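Local atomic coordinates of biotin protein ligase-like protein of unknown function (Silicibacter sp., PDB entry 3BFM), a protein that is of unknown function but resembles biotin protein ligases and belongs to the biotin/lipoate protein ligase family. Residues V59-A64 / T118-L123; K63-L68 / P227-L232; D92-L97 / E195-A200; N100-G105 / D142-Y147. All blocks are in the same frame, centred on the assembly; numbering follows the deposited sequence.

Interaction 1: V59-A64 / T118-L123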
loop_
_atom_site.group_PDB
_atom_site.type_symbol
_atom_site.label_atom_id
_atom_site.label_comp_id
_atom_site.label_asym_id
_atom_site.label_seq_id
_atom_site.Cartn_x
_atom_site.Cartn_y
_atom_site.Cartn_z
ATOM N N VAL A 59 -3.787 -15.806 -2.898
ATOM C CA VAL A 59 -3.321 -17.177 -2.850
ATOM C C VAL A 59 -4.322 -17.978 -2.038
ATOM O O VAL A 59 -5.164 -17.414 -1.340
ATOM C CB VAL A 59 -1.916 -17.304 -2.208
ATOM C CG1 VAL A 59 -0.885 -16.480 -2.949
ATOM C CG2 VAL A 59 -1.931 -16.939 -0.715
ATOM N N PRO A 60 -4.252 -19.303 -2.110
ATOM C CA PRO A 60 -5.150 -20.071 -1.251
ATOM C C PRO A 60 -4.877 -19.867 0.236
ATOM O O PRO A 60 -3.749 -19.574 0.596
ATOM C CB PRO A 60 -4.823 -21.507 -1.631
ATOM C CG PRO A 60 -4.284 -21.404 -3.028
ATOM C CD PRO A 60 -3.457 -20.181 -2.992
ATOM N N LEU A 61 -5.882 -20.102 1.068
ATOM C CA LEU A 61 -5.766 -19.905 2.525
ATOM C C LEU A 61 -4.553 -20.598 3.107
ATOM O O LEU A 61 -3.918 -20.071 4.005
ATOM C CB LEU A 61 -7.009 -20.422 3.237
ATOM C CG LEU A 61 -7.069 -20.172 4.746
ATOM C CD1 LEU A 61 -7.111 -18.677 5.057
ATOM C CD2 LEU A 61 -8.258 -20.903 5.350
ATOM N N ALA A 62 -4.310 -21.840 2.675
ATOM C CA ALA A 62 -3.147 -22.606 3.110
ATOM C C ALA A 62 -1.848 -21.792 3.109
ATOM O O ALA A 62 -1.084 -21.784 4.092
ATOM C CB ALA A 62 -3.009 -23.845 2.223
ATOM N N LYS A 63 -1.648 -21.070 2.011
ATOM C CA LYS A 63 -0.490 -20.216 1.791
ATOM C C LYS A 63 -0.598 -18.816 2.389
ATOM O O LYS A 63 0.434 -18.158 2.658
ATOM C CB LYS A 63 -0.206 -20.139 0.301
ATOM C CG LYS A 63 0.103 -21.537 -0.242
ATOM C CD LYS A 63 1.092 -21.521 -1.369
ATOM C CE LYS A 63 1.507 -22.945 -1.725
ATOM N NZ LYS A 63 2.414 -23.567 -0.695
ATOM N N ALA A 64 -1.826 -18.347 2.588
ATOM C CA ALA A 64 -2.059 -16.996 3.114
ATOM C C ALA A 64 -1.760 -16.943 4.615
ATOM O O ALA A 64 -1.500 -15.852 5.170
ATOM C CB ALA A 64 -3.510 -16.553 2.849
ATOM N N THR A 118 -9.399 -22.497 -0.714
ATOM C CA THR A 118 -10.064 -21.298 -1.202
ATOM C C THR A 118 -9.183 -20.056 -0.987
ATOM O O THR A 118 -8.585 -19.904 0.080
ATOM C CB THR A 118 -11.366 -21.108 -0.421
ATOM O OG1 THR A 118 -12.176 -22.283 -0.597
ATOM C CG2 THR A 118 -12.140 -19.901 -0.872
ATOM N N GLN A 119 -9.144 -19.174 -1.972
ATOM C CA GLN A 119 -8.478 -17.898 -1.828
ATOM C C GLN A 119 -9.388 -17.006 -0.992
ATOM O O GLN A 119 -10.550 -16.839 -1.331
ATOM C CB GLN A 119 -8.199 -17.277 -3.183
ATOM C CG GLN A 119 -7.627 -15.882 -3.107
ATOM C CD GLN A 119 -7.350 -15.331 -4.452
ATOM O OE1 GLN A 119 -6.722 -15.977 -5.270
ATOM N NE2 GLN A 119 -7.803 -14.117 -4.698
ATOM N N PRO A 120 -8.879 -16.463 0.124
ATOM C CA PRO A 120 -9.808 -15.682 0.925
ATOM C C PRO A 120 -10.076 -14.289 0.343
ATOM O O PRO A 120 -9.227 -13.722 -0.346
ATOM C CB PRO A 120 -9.123 -15.622 2.324
ATOM C CG PRO A 120 -7.728 -16.047 2.147
ATOM C CD PRO A 120 -7.520 -16.528 0.715
ATOM N N ASP A 121 -11.241 -13.722 0.620
ATOM C CA ASP A 121 -11.529 -12.349 0.191
ATOM C C ASP A 121 -10.746 -11.391 1.054
ATOM O O ASP A 121 -10.518 -10.257 0.675
ATOM C CB ASP A 121 -13.002 -12.028 0.351
ATOM C CG ASP A 121 -13.913 -12.843 -0.579
ATOM O OD1 ASP A 121 -13.447 -13.366 -1.611
ATOM O OD2 ASP A 121 -15.116 -12.944 -0.254
ATOM N N TRP A 122 -10.401 -11.839 2.261
ATOM C CA TRP A 122 -9.663 -10.997 3.208
ATOM C C TRP A 122 -9.009 -11.819 4.277
ATOM O O TRP A 122 -9.437 -12.922 4.586
ATOM C CB TRP A 122 -10.552 -9.932 3.843
ATOM C CG TRP A 122 -11.722 -10.459 4.584
ATOM C CD1 TRP A 122 -13.015 -10.557 4.109
ATOM C CD2 TRP A 122 -11.770 -10.922 5.949
ATOM N NE1 TRP A 122 -13.824 -11.065 5.065
ATOM C CE2 TRP A 122 -13.100 -11.301 6.205
ATOM C CE3 TRP A 122 -10.817 -11.087 6.960
ATOM C CZ2 TRP A 122 -13.498 -11.811 7.421
ATOM C CZ3 TRP A 122 -11.223 -11.582 8.182
ATOM C CH2 TRP A 122 -12.554 -11.950 8.395
ATOM N N LEU A 123 -7.992 -11.210 4.890
ATOM C CA LEU A 123 -7.324 -11.746 6.035
ATOM C C LEU A 123 -6.972 -10.578 6.962
ATOM O O LEU A 123 -6.638 -9.507 6.490
ATOM C CB LEU A 123 -6.072 -12.459 5.559
ATOM C CG LEU A 123 -5.369 -13.384 6.531
ATOM C CD1 LEU A 123 -4.870 -14.666 5.828
ATOM C CD2 LEU A 123 -4.223 -12.647 7.242
#
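A64 and L61, on helix 61-64, whose N-cap is P60, meet P120 and L123 in the apolar middle of this contact. The methyl CB of A64 rests 3.8 Å from CD1 of L123, and the same CD1 also touches the backbone oxygen of A64. CD1 of L61 lies 4.0 Å from CG of P120, the two side chains crossing obliquely. The proline ring also reaches A64, CG to CB, so that P120 bears on both helix residues. Further out, CD of P120 sits 3.2 Å from the backbone O of V59. That oxygen is also approached by CA of Q119 at 3.4 Å, in a CA-H...O contact. It is buried here with no conventional donor in the model, so these C-H groups are its neighbours across the contact. CG of Q119 touches the same V59 oxygen, and the chain beyond it is extended.

At the polar edge the backbone N of L61 donates to the backbone O of T118 over 2.9 Å, the donor standing about 40° out of the carbonyl plane. Because P60 is the N-cap residue, this bond uses an N-H of the first helical turn, which has no acceptor within its own helix. The hydroxyl of T118 turns to D115 instead.

Helix 61-64 is thus pinned to the loop that leads from strand 102-111 into strand 123-130. L61 also packs on A111 and L123 on I109, both of strand 102-111, while the backbone of L123 pairs with L55 of strand 48-55.

Interaction 2: K63-L68 / P227-L232; sequences KAMAML and PLTTVL
M65, a selenomethionine, runs its side chain into the 3-10 turn at 228-231 and crosses T229 at about a right angle, its CG 3.6 Å from CG2 of T229. The chain is bent at chi2 and again at chi3 (-64°), and this second bend puts CE 3.4 Å from the backbone O of L228. From the other end of the turn L232 brings CD2 to 3.7 Å from SE of M65, with CE at a like distance. Nearer the backbone, CB of M65 faces CD2 of L228, and that methyl also lies against the backbone O of M65.

Three residues further along, CD2 of L68 meets the turn, 3.9 Å from CG2 of V231 and 4.1 Å from CD1 of L228. M65 and L68 also pack on I109 of strand 102-111, so the turn rests where the two helices 61-64 and 67-82 meet the main sheet.

No hydrogen bond crosses the contact; within the turn, P227 O takes both N and OG1 of T230. The join between the ligase-like region and the C-terminal one is here without hydrogen bonds or charge pairs, chiefly apolar side-chain packing, and rests on the fit of methyl and methylene groups and the modelled selenomethionine.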
loop_
_atom_site.group_PDB
_atom_site.type_symbol
_atom_site.label_atom_id
_atom_site.label_comp_id
_atom_site.label_asym_id
_atom_site.label_seq_id
_atom_site.Cartn_x
_atom_site.Cartn_y
_atom_site.Cartn_z
ATOM N N LYS A 63 -1.648 -21.070 2.011
ATOM C CA LYS A 63 -0.490 -20.216 1.791
ATOM C C LYS A 63 -0.598 -18.816 2.389
ATOM O O LYS A 63 0.434 -18.158 2.658
ATOM C CB LYS A 63 -0.206 -20.139 0.301
ATOM C CG LYS A 63 0.103 -21.537 -0.242
ATOM C CD LYS A 63 1.092 -21.521 -1.369
ATOM C CE LYS A 63 1.507 -22.945 -1.725
ATOM N NZ LYS A 63 2.414 -23.567 -0.695
ATOM N N ALA A 64 -1.826 -18.347 2.588
ATOM C CA ALA A 64 -2.059 -16.996 3.114
ATOM C C ALA A 64 -1.760 -16.943 4.615
ATOM O O ALA A 64 -1.500 -15.852 5.170
ATOM C CB ALA A 64 -3.510 -16.553 2.849
HETATM N N MSE A 65 -1.831 -18.104 5.276
HETATM C CA MSE A 65 -1.464 -18.224 6.692
HETATM C C MSE A 65 -0.050 -17.703 7.019
HETATM O O MSE A 65 0.194 -17.351 8.173
HETATM C CB MSE A 65 -1.577 -19.675 7.148
HETATM C CG MSE A 65 -2.945 -20.279 7.073
HETATM SE SE MSE A 65 -4.356 -19.113 7.900
HETATM C CE MSE A 65 -3.778 -19.108 9.633
ATOM N N ALA A 66 0.857 -17.665 6.034
ATOM C CA ALA A 66 2.199 -17.083 6.203
ATOM C C ALA A 66 2.140 -15.633 6.689
ATOM O O ALA A 66 3.143 -15.075 7.168
ATOM C CB ALA A 66 2.988 -17.190 4.904
HETATM N N MSE A 67 0.979 -14.996 6.572
HETATM C CA MSE A 67 0.881 -13.622 7.049
HETATM C C MSE A 67 1.117 -13.539 8.570
HETATM O O MSE A 67 1.584 -12.506 9.087
HETATM C CB MSE A 67 -0.489 -12.999 6.687
HETATM C CG MSE A 67 -0.706 -12.812 5.159
HETATM SE SE MSE A 67 0.574 -11.570 4.389
HETATM C CE MSE A 67 1.822 -13.041 3.679
ATOM N N LEU A 68 0.751 -14.597 9.305
ATOM C CA LEU A 68 1.031 -14.614 10.761
ATOM C C LEU A 68 2.542 -14.553 11.079
ATOM O O LEU A 68 3.002 -13.593 11.739
ATOM C CB LEU A 68 0.348 -15.799 11.457
ATOM C CG LEU A 68 0.542 -15.920 12.960
ATOM C CD1 LEU A 68 0.019 -14.641 13.628
ATOM C CD2 LEU A 68 -0.190 -17.129 13.513
ATOM N N PRO A 227 -1.608 -28.060 10.569
ATOM C CA PRO A 227 -1.580 -26.919 9.674
ATOM C C PRO A 227 -1.825 -25.602 10.455
ATOM O O PRO A 227 -2.557 -25.581 11.443
ATOM C CB PRO A 227 -2.740 -27.194 8.689
ATOM C CG PRO A 227 -3.206 -28.557 8.948
ATOM C CD PRO A 227 -2.770 -28.927 10.314
ATOM N N LEU A 228 -1.237 -24.511 9.977
ATOM C CA LEU A 228 -1.352 -23.229 10.653
ATOM C C LEU A 228 -2.797 -22.688 10.614
ATOM O O LEU A 228 -3.195 -21.912 11.496
ATOM C CB LEU A 228 -0.360 -22.237 10.066
ATOM C CG LEU A 228 -0.207 -20.914 10.827
ATOM C CD1 LEU A 228 0.084 -21.089 12.307
ATOM C CD2 LEU A 228 0.872 -20.080 10.126
ATOM N N THR A 229 -3.602 -23.166 9.655
ATOM C CA THR A 229 -5.050 -22.881 9.626
ATOM C C THR A 229 -5.789 -23.199 10.938
ATOM O O THR A 229 -6.815 -22.549 11.246
ATOM C CB THR A 229 -5.749 -23.555 8.420
ATOM O OG1 THR A 229 -5.432 -24.944 8.407
ATOM C CG2 THR A 229 -5.260 -22.992 7.119
ATOM N N THR A 230 -5.247 -24.112 11.752
ATOM C CA THR A 230 -5.816 -24.438 13.042
ATOM C C THR A 230 -5.848 -23.274 14.049
ATOM O O THR A 230 -6.619 -23.323 14.996
ATOM C CB THR A 230 -5.138 -25.676 13.707
ATOM O OG1 THR A 230 -3.803 -25.349 14.077
ATOM C CG2 THR A 230 -5.161 -26.871 12.756
ATOM N N VAL A 231 -5.040 -22.233 13.846
ATOM C CA VAL A 231 -4.994 -21.100 14.785
ATOM C C VAL A 231 -5.914 -19.962 14.353
ATOM O O VAL A 231 -6.010 -18.964 15.036
ATOM C CB VAL A 231 -3.537 -20.582 14.996
ATOM C CG1 VAL A 231 -2.557 -21.766 15.229
ATOM C CG2 VAL A 231 -3.077 -19.782 13.817
ATOM N N LEU A 232 -6.593 -20.114 13.223
ATOM C CA LEU A 232 -7.581 -19.137 12.793
ATOM C C LEU A 232 -8.638 -18.907 13.846
ATOM O O LEU A 232 -9.206 -19.852 14.405
ATOM C CB LEU A 232 -8.237 -19.552 11.476
ATOM C CG LEU A 232 -7.454 -19.352 10.194
ATOM C CD1 LEU A 232 -8.176 -20.072 9.069
ATOM C CD2 LEU A 232 -7.280 -17.869 9.826
#

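Interaction 3: D92-L97 / E195-A200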
loop_
_atom_site.group_PDB
_atom_site.type_symbol
_atom_site.label_atom_id
_atom_site.label_comp_id
_atom_site.label_asym_id
_atom_site.label_seq_id
_atom_site.Cartn_x
_atom_site.Cartn_y
_atom_site.Cartn_z
ATOM N N ASP A 92 5.958 -17.482 19.145
ATOM C CA ASP A 92 5.364 -18.800 19.173
ATOM C C ASP A 92 4.679 -19.126 17.828
ATOM O O ASP A 92 4.126 -18.263 17.113
ATOM C CB ASP A 92 4.379 -18.913 20.335
ATOM C CG ASP A 92 3.995 -20.341 20.663
ATOM O OD1 ASP A 92 3.450 -21.038 19.773
ATOM O OD2 ASP A 92 4.208 -20.743 21.845
ATOM N N TRP A 93 4.677 -20.416 17.491
ATOM C CA TRP A 93 4.044 -20.870 16.263
ATOM C C TRP A 93 2.575 -20.420 16.194
ATOM O O TRP A 93 2.065 -20.059 15.120
ATOM C CB TRP A 93 4.139 -22.399 16.216
ATOM C CG TRP A 93 3.468 -23.014 15.073
ATOM C CD1 TRP A 93 3.939 -23.146 13.817
ATOM C CD2 TRP A 93 2.168 -23.600 15.086
ATOM N NE1 TRP A 93 3.004 -23.760 13.027
ATOM C CE2 TRP A 93 1.894 -24.039 13.780
ATOM C CE3 TRP A 93 1.199 -23.751 16.060
ATOM C CZ2 TRP A 93 0.700 -24.666 13.445
ATOM C CZ3 TRP A 93 0.017 -24.352 15.736
ATOM C CH2 TRP A 93 -0.227 -24.810 14.445
ATOM N N ASN A 94 1.915 -20.450 17.342
ATOM C CA ASN A 94 0.472 -20.098 17.462
ATOM C C ASN A 94 0.172 -18.620 17.505
ATOM O O ASN A 94 -0.987 -18.226 17.612
ATOM C CB ASN A 94 -0.193 -20.800 18.635
ATOM C CG ASN A 94 0.282 -20.311 20.010
ATOM O OD1 ASN A 94 0.898 -19.242 20.171
ATOM N ND2 ASN A 94 0.054 -21.154 21.010
ATOM N N GLY A 95 1.209 -17.807 17.419
ATOM C CA GLY A 95 1.038 -16.363 17.436
ATOM C C GLY A 95 1.356 -15.664 18.750
ATOM O O GLY A 95 1.446 -14.424 18.772
ATOM N N ALA A 96 1.503 -16.405 19.837
ATOM C CA ALA A 96 1.887 -15.805 21.099
ATOM C C ALA A 96 3.242 -15.125 21.021
ATOM O O ALA A 96 4.142 -15.530 20.245
ATOM C CB ALA A 96 1.867 -16.832 22.236
ATOM N N LEU A 97 3.393 -14.033 21.769
ATOM C CA LEU A 97 4.656 -13.327 21.765
ATOM C C LEU A 97 5.371 -13.584 23.077
ATOM O O LEU A 97 4.719 -13.731 24.090
ATOM C CB LEU A 97 4.439 -11.794 21.565
ATOM C CG LEU A 97 3.869 -11.365 20.219
ATOM C CD1 LEU A 97 3.423 -9.847 20.162
ATOM C CD2 LEU A 97 4.879 -11.649 19.109
ATOM N N GLU A 195 12.158 -28.397 21.176
ATOM C CA GLU A 195 11.739 -28.734 22.531
ATOM C C GLU A 195 10.358 -29.404 22.593
ATOM O O GLU A 195 9.618 -29.438 21.616
ATOM C CB GLU A 195 11.738 -27.466 23.396
ATOM C CG GLU A 195 13.023 -26.601 23.306
ATOM C CD GLU A 195 14.274 -27.264 23.920
ATOM O OE1 GLU A 195 14.172 -28.345 24.552
ATOM O OE2 GLU A 195 15.378 -26.690 23.766
ATOM N N ALA A 196 10.007 -29.927 23.766
ATOM C CA ALA A 196 8.715 -30.558 23.975
ATOM C C ALA A 196 7.591 -29.567 23.751
ATOM O O ALA A 196 7.733 -28.384 24.032
ATOM C CB ALA A 196 8.633 -31.114 25.399
ATOM N N ARG A 197 6.459 -30.056 23.279
ATOM C CA ARG A 197 5.336 -29.194 22.917
ATOM C C ARG A 197 4.058 -30.007 22.923
ATOM O O ARG A 197 4.078 -31.165 22.534
ATOM C CB ARG A 197 5.589 -28.673 21.509
ATOM C CG ARG A 197 4.481 -27.850 20.910
ATOM C CD ARG A 197 4.599 -26.457 21.407
ATOM N NE ARG A 197 3.452 -25.649 21.010
ATOM C CZ ARG A 197 3.519 -24.354 20.729
ATOM N NH1 ARG A 197 4.687 -23.718 20.773
ATOM N NH2 ARG A 197 2.416 -23.704 20.381
ATOM N N THR A 198 2.961 -29.391 23.373
ATOM C CA THR A 198 1.619 -29.941 23.205
ATOM C C THR A 198 0.845 -28.988 22.304
ATOM O O THR A 198 0.918 -27.785 22.474
ATOM C CB THR A 198 0.904 -30.111 24.571
ATOM O OG1 THR A 198 1.706 -30.946 25.429
ATOM C CG2 THR A 198 -0.487 -30.746 24.392
ATOM N N GLU A 199 0.139 -29.519 21.319
ATOM C CA GLU A 199 -0.571 -28.685 20.362
ATOM C C GLU A 199 -1.706 -29.499 19.771
ATOM O O GLU A 199 -1.525 -30.685 19.472
ATOM C CB GLU A 199 0.381 -28.239 19.259
ATOM C CG GLU A 199 -0.197 -27.226 18.291
ATOM C CD GLU A 199 -0.494 -25.886 18.945
ATOM O OE1 GLU A 199 0.396 -25.344 19.634
ATOM O OE2 GLU A 199 -1.621 -25.375 18.769
ATOM N N ALA A 200 -2.878 -28.874 19.631
ATOM C CA ALA A 200 -4.052 -29.548 19.074
ATOM C C ALA A 200 -4.275 -30.948 19.650
ATOM O O ALA A 200 -4.574 -31.883 18.913
ATOM C CB ALA A 200 -3.937 -29.618 17.565
HETATM O O HOH W 1 6.362 -22.107 19.175
#
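D92 OD1 is gripped from two sides of the contact, by NH2 of R197 at 2.9 Å and by the backbone N of D92's near neighbour N94, also at 2.9 Å. R197 comes tip to tip with D92, its NH2 meeting the syn lone pair of OD1; the carboxylate and guanidinium planes are 60° apart, yet OD1 lies in the guanidinium plane. The N94 bond arrives on the anti side and is nearly straight, closing an Asx turn that fixes the carboxylate. NH1 of R197 adds only weak bonds to OD1 and OD2. A water accepts from the backbone N of W93 and, weakly, from NH1.

D92 to G95 form a type I beta turn between strands 89-91 and 96-99, the edge hairpin of the main sheet. A second Asx turn starts at N94 and runs past it to A96, N94 OD1 taking the backbone N of A96. Strand 196-199 thus reaches this turn from the C-terminal region through an Asp-Arg-Glu salt-bridge network, in which NH2 of R197 also bonds E199 OE1 at 2.7 Å.

CD of E199 lies 3.6 Å from CZ3 of W93, the carboxylate and ring planes 61° apart. W93 sends its NE1 to the backbone O of F213, and M215 of strand 215-218 touches W93, R197 and E199 alike.

Interaction 4: N100-G105 / D142-Y147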
loop_
_atom_site.group_PDB
_atom_site.type_symbol
_atom_site.label_atom_id
_atom_site.label_comp_id
_atom_site.label_asym_id
_atom_site.label_seq_id
_atom_site.Cartn_x
_atom_site.Cartn_y
_atom_site.Cartn_z
ATOM N N ASN A 100 11.751 -11.494 26.696
ATOM C CA ASN A 100 12.670 -12.073 27.690
ATOM C C ASN A 100 12.143 -13.388 28.255
ATOM O O ASN A 100 12.220 -13.641 29.456
ATOM C CB ASN A 100 12.918 -11.045 28.805
ATOM C CG ASN A 100 13.549 -9.752 28.296
ATOM O OD1 ASN A 100 14.382 -9.754 27.393
ATOM N ND2 ASN A 100 13.144 -8.634 28.884
ATOM N N GLY A 101 11.591 -14.231 27.384
ATOM C CA GLY A 101 11.123 -15.559 27.739
ATOM C C GLY A 101 9.727 -15.657 28.314
ATOM O O GLY A 101 9.225 -16.764 28.504
ATOM N N ALA A 102 9.096 -14.519 28.584
ATOM C CA ALA A 102 7.778 -14.463 29.201
ATOM C C ALA A 102 6.696 -14.070 28.205
ATOM O O ALA A 102 6.886 -13.175 27.389
ATOM C CB ALA A 102 7.776 -13.483 30.346
ATOM N N ARG A 103 5.554 -14.733 28.326
ATOM C CA ARG A 103 4.393 -14.466 27.494
ATOM C C ARG A 103 3.959 -13.029 27.704
ATOM O O ARG A 103 3.782 -12.595 28.835
ATOM C CB ARG A 103 3.262 -15.401 27.852
ATOM C CG ARG A 103 1.977 -15.198 27.104
ATOM C CD ARG A 103 2.084 -15.363 25.523
ATOM N NE ARG A 103 0.794 -14.978 24.986
ATOM C CZ ARG A 103 -0.277 -15.754 24.937
ATOM N NH1 ARG A 103 -0.225 -17.040 25.286
ATOM N NH2 ARG A 103 -1.413 -15.241 24.515
ATOM N N CYS A 104 3.827 -12.299 26.599
ATOM C CA CYS A 104 3.647 -10.853 26.636
ATOM C C CYS A 104 2.959 -10.481 25.330
ATOM O O CYS A 104 3.590 -10.034 24.387
ATOM C CB CYS A 104 4.984 -10.141 26.760
ATOM S SG CYS A 104 4.843 -8.319 26.968
ATOM N N GLY A 105 1.675 -10.757 25.277
ATOM C CA GLY A 105 0.884 -10.431 24.090
ATOM C C GLY A 105 0.809 -11.523 23.054
ATOM O O GLY A 105 1.292 -12.650 23.234
ATOM N N ASP A 142 -0.964 -13.618 29.932
ATOM C CA ASP A 142 0.297 -12.862 29.950
ATOM C C ASP A 142 1.045 -12.985 31.262
ATOM O O ASP A 142 0.453 -12.867 32.317
ATOM C CB ASP A 142 0.028 -11.375 29.665
ATOM C CG ASP A 142 -0.571 -11.141 28.277
ATOM O OD1 ASP A 142 -0.129 -11.795 27.303
ATOM O OD2 ASP A 142 -1.498 -10.307 28.177
ATOM N N GLU A 143 2.354 -13.162 31.180
ATOM C CA GLU A 143 3.221 -13.272 32.344
ATOM C C GLU A 143 4.002 -11.993 32.644
ATOM O O GLU A 143 4.520 -11.822 33.748
ATOM C CB GLU A 143 4.181 -14.445 32.132
ATOM C CG GLU A 143 3.453 -15.715 31.769
ATOM C CD GLU A 143 4.366 -16.878 31.358
ATOM O OE1 GLU A 143 5.311 -16.711 30.542
ATOM O OE2 GLU A 143 4.089 -17.995 31.842
ATOM N N THR A 144 4.095 -11.089 31.670
ATOM C CA THR A 144 4.770 -9.814 31.868
ATOM C C THR A 144 4.085 -8.771 30.988
ATOM O O THR A 144 3.006 -9.009 30.456
ATOM C CB THR A 144 6.274 -9.912 31.547
ATOM O OG1 THR A 144 6.965 -8.737 32.010
ATOM C CG2 THR A 144 6.520 -10.093 30.057
ATOM N N ALA A 145 4.715 -7.614 30.871
ATOM C CA ALA A 145 4.216 -6.526 30.056
ATOM C C ALA A 145 5.443 -5.787 29.569
ATOM O O ALA A 145 6.498 -5.828 30.208
ATOM C CB ALA A 145 3.309 -5.605 30.848
ATOM N N LEU A 146 5.308 -5.101 28.444
ATOM C CA LEU A 146 6.432 -4.483 27.767
ATOM C C LEU A 146 7.261 -3.573 28.654
ATOM O O LEU A 146 8.485 -3.657 28.647
ATOM C CB LEU A 146 5.965 -3.661 26.565
ATOM C CG LEU A 146 7.079 -3.290 25.576
ATOM C CD1 LEU A 146 7.594 -4.496 24.827
ATOM C CD2 LEU A 146 6.500 -2.240 24.620
ATOM N N TYR A 147 6.592 -2.697 29.405
ATOM C CA TYR A 147 7.294 -1.700 30.194
ATOM C C TYR A 147 7.840 -2.312 31.476
ATOM O O TYR A 147 8.638 -1.685 32.178
ATOM C CB TYR A 147 6.404 -0.477 30.475
ATOM C CG TYR A 147 6.065 0.308 29.239
ATOM C CD1 TYR A 147 6.939 0.380 28.164
ATOM C CD2 TYR A 147 4.885 1.034 29.153
ATOM C CE1 TYR A 147 6.615 1.089 27.038
ATOM C CE2 TYR A 147 4.552 1.760 28.033
ATOM C CZ TYR A 147 5.421 1.803 26.977
ATOM O OH TYR A 147 5.077 2.540 25.848
HETATM O O HOH W 2 -1.638 -12.341 25.124
#
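R103 and E143 are tied backbone to backbone and side chain to backbone. The O of R103 accepts from N of E143 at 2.8 Å and from N of T144 at 3.2 Å, so one carbonyl holds two successive N-H groups of the loop. In return OE1 of E143 takes the N of R103 over 3.0 Å in a bond that is almost straight (174°), met on the anti side of the carboxylate. D142 reaches further along the strand: its CG is anti to the carbonyl carbon (chi1 -62°), and OD1 receives N of G105 at 2.9 Å from above the carboxylate plane.

A water bridges the same OD1 to NH2 of R103. NE of R103 is 4.0 Å from OD1 of D142, beyond a salt bridge, and no N-H of the guanidinium points at that oxygen; NE turns to the backbone O of G105. The positive charge close by would still be expected to favour the ionised carboxylate.

Packing takes over at the next residues. CG2 of T144 touches CB of A102 and CB of C104, each at 3.6 Å, while its hydroxyl bonds E149. SG of C104 lies 3.6 Å from CA of A145.

The direction of 142-146 lies 95° from that of 101-105, at the start of strand 102-111. C104 also packs on P130 of strand 123-130 and on I99 of strand 96-99, the neighbours of strand 102-111 in the main sheet.

Interactions 1 and 2 share K63 and A64 on helix 61-64, their centres about 9 Å apart, and touch through L61 against L232 and T229. Interactions 2 and 3 have centres about 13 Å apart, with W93 packed on L228, T230 and V231. Interactions 3 and 4 join at neighbouring strands 96-99 and 102-111; the centres of 4 and 1 are about 31 Å apart. Along the chain interaction 4 falls between the segments of 3, and both between those of 2, while 1 alternates with 3 and 4. Within the ligase-like region, interaction 1 joins helix 61-64 to a loop and 4 a loop to strand 102-111; 2 and 3 attach the C-terminal region, by apolar packing and salt bridges respectively.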